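PDB 6WYE: serine acetyltransferase from Neisseria gonorrhoeae, which probably catalyses the transfer of an acetyl group from acetyl-CoA to L-serine, giving O-acetyl-L-serine, the first step of cysteine biosynthesis. Local coordinates for residues Q58-H63 with G67-Y72. Residues are numbered along the deposited sequence; the frame is centred on the assembly and turned at random.
Sequences QTVLRH and GSVLAY
The backbone carbonyl oxygen of Q58, in helix 53-61, is approached by H63 and Y72 where this helix is joined to helix 66-78 by a short turn, two consecutive helices of the helical N-terminal domain. H63 NE2 donates to Q58 O at 2.7 Å, a short but bent bond with an N-H...O angle of 135°, while a water that hydrogen-bonds to Y72 OH reaches the same oxygen weakly. Q58 belongs to a wider pi-type turn (58-61), and its carbonyl receives this N-H from the side chain of H63, in the turn between the helices. Through its other nitrogen, ND1, the imidazole shares a hydrogen bond of 2.9 Å with S68 OG. With both nitrogens engaged, the ring is fixed in rotation and bridges the two helices.

The imidazole turns an edge to the face of the Y72 phenol, an offset edge-to-face pair with planes at 61°, and CE1 comes 3.7 Å from Y72 CD1. Y72 CG stands anti to its own backbone N (chi1 -167°), which carries the ring across to the first helix, where Q58 O lies 3.5 Å above its plane near the rim. R86 of a second subunit adds a cation-pi contact to this tyrosine, and F89 of the same chain packs edge-to-face with it. Beside the ring pair, V69 meets the helix backbone: both its methyls, CG1 and CG2, press against T59 O from one side, each 3.4 Å away, and CG1 also touches V60 CG2 at 3.9 Å.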
loop_
_atom_site.group_PDB
_atom_site.type_symbol
_atom_site.label_atom_id
_atom_site.label_comp_id
_atom_site.label_asym_id
_atom_site.label_seq_id
_atom_site.Cartn_x
_atom_site.Cartn_y
_atom_site.Cartn_z
ATOM N N GLN A 58 -14.312 3.955 -12.573
ATOM C CA GLN A 58 -13.179 3.117 -12.960
ATOM C C GLN A 58 -13.549 1.642 -13.015
ATOM O O GLN A 58 -13.041 0.909 -13.875
ATOM C CB GLN A 58 -12.010 3.316 -11.984
ATOM C CG GLN A 58 -11.305 4.661 -12.129
ATOM C CD GLN A 58 -10.560 5.075 -10.868
ATOM O OE1 GLN A 58 -10.410 4.287 -9.929
ATOM N NE2 GLN A 58 -10.122 6.333 -10.827
ATOM N N THR A 59 -14.442 1.195 -12.139
ATOM C CA THR A 59 -14.826 -0.210 -12.105
ATOM C C THR A 59 -15.943 -0.550 -13.091
ATOM O O THR A 59 -15.951 -1.656 -13.639
ATOM C CB THR A 59 -15.252 -0.599 -10.686
ATOM O OG1 THR A 59 -14.156 -0.388 -9.792
ATOM C CG2 THR A 59 -15.691 -2.072 -10.617
ATOM N N VAL A 60 -16.892 0.361 -13.325
ATOM C CA VAL A 60 -18.053 0.039 -14.154
ATOM C C VAL A 60 -18.151 0.916 -15.403
ATOM O O VAL A 60 -18.100 0.408 -16.530
ATOM C CB VAL A 60 -19.341 0.137 -13.326
ATOM C CG1 VAL A 60 -20.568 -0.098 -14.216
ATOM C CG2 VAL A 60 -19.291 -0.886 -12.140
ATOM N N LEU A 61 -18.310 2.231 -15.218
ATOM C CA LEU A 61 -18.797 3.070 -16.320
ATOM C C LEU A 61 -17.769 3.239 -17.438
ATOM O O LEU A 61 -18.154 3.369 -18.605
ATOM C CB LEU A 61 -19.251 4.433 -15.791
ATOM C CG LEU A 61 -20.351 4.402 -14.728
ATOM C CD1 LEU A 61 -20.687 5.815 -14.304
ATOM C CD2 LEU A 61 -21.617 3.693 -15.232
ATOM N N ARG A 62 -16.469 3.241 -17.126
ATOM C CA ARG A 62 -15.474 3.358 -18.187
ATOM C C ARG A 62 -15.299 2.069 -18.987
ATOM O O ARG A 62 -14.557 2.070 -19.975
ATOM C CB ARG A 62 -14.117 3.802 -17.618
ATOM N N HIS A 63 -15.948 0.976 -18.598
ATOM C CA HIS A 63 -15.796 -0.281 -19.314
ATOM C C HIS A 63 -16.886 -0.444 -20.370
ATOM O O HIS A 63 -17.946 0.181 -20.308
ATOM C CB HIS A 63 -15.841 -1.467 -18.347
ATOM C CG HIS A 63 -14.742 -1.447 -17.340
ATOM N ND1 HIS A 63 -13.582 -2.172 -17.492
ATOM C CD2 HIS A 63 -14.608 -0.758 -16.184
ATOM C CE1 HIS A 63 -12.783 -1.937 -16.469
ATOM N NE2 HIS A 63 -13.385 -1.090 -15.655
ATOM N N GLY A 67 -18.385 -8.319 -18.666
ATOM C CA GLY A 67 -17.238 -9.176 -18.393
ATOM C C GLY A 67 -16.002 -8.386 -18.010
ATOM O O GLY A 67 -15.241 -8.787 -17.123
ATOM N N SER A 68 -15.793 -7.243 -18.661
ATOM C CA SER A 68 -14.648 -6.400 -18.341
ATOM C C SER A 68 -14.794 -5.804 -16.947
ATOM O O SER A 68 -13.816 -5.719 -16.191
ATOM C CB SER A 68 -14.517 -5.293 -19.403
ATOM O OG SER A 68 -13.357 -4.504 -19.192
ATOM N N VAL A 69 -16.023 -5.442 -16.572
ATOM C CA VAL A 69 -16.284 -4.966 -15.214
ATOM C C VAL A 69 -15.960 -6.057 -14.200
ATOM O O VAL A 69 -15.239 -5.827 -13.220
ATOM C CB VAL A 69 -17.742 -4.486 -15.090
ATOM C CG1 VAL A 69 -18.123 -4.254 -13.629
ATOM C CG2 VAL A 69 -17.944 -3.210 -15.920
ATOM N N LEU A 70 -16.458 -7.271 -14.439
ATOM C CA LEU A 70 -16.235 -8.359 -13.492
ATOM C C LEU A 70 -14.749 -8.662 -13.336
ATOM O O LEU A 70 -14.232 -8.743 -12.214
ATOM C CB LEU A 70 -16.989 -9.600 -13.949
ATOM C CG LEU A 70 -16.857 -10.816 -13.020
ATOM C CD1 LEU A 70 -17.686 -10.623 -11.741
ATOM C CD2 LEU A 70 -17.288 -12.062 -13.763
ATOM N N ALA A 71 -14.034 -8.782 -14.454
ATOM C CA ALA A 71 -12.598 -9.039 -14.381
ATOM C C ALA A 71 -11.893 -7.956 -13.581
ATOM O O ALA A 71 -10.999 -8.247 -12.774
ATOM C CB ALA A 71 -12.003 -9.127 -15.789
ATOM N N TYR A 72 -12.289 -6.698 -13.788
ATOM C CA TYR A 72 -11.668 -5.590 -13.070
ATOM C C TYR A 72 -11.950 -5.677 -11.573
ATOM O O TYR A 72 -11.036 -5.571 -10.751
ATOM C CB TYR A 72 -12.163 -4.265 -13.644
ATOM C CG TYR A 72 -11.390 -3.045 -13.209
ATOM C CD1 TYR A 72 -10.264 -2.632 -13.904
ATOM C CD2 TYR A 72 -11.806 -2.286 -12.123
ATOM C CE1 TYR A 72 -9.557 -1.495 -13.518
ATOM C CE2 TYR A 72 -11.115 -1.138 -11.738
ATOM C CZ TYR A 72 -9.997 -0.753 -12.437
ATOM O OH TYR A 72 -9.307 0.371 -12.051
HETATM O O HOH W 1 -9.899 2.027 -14.472
#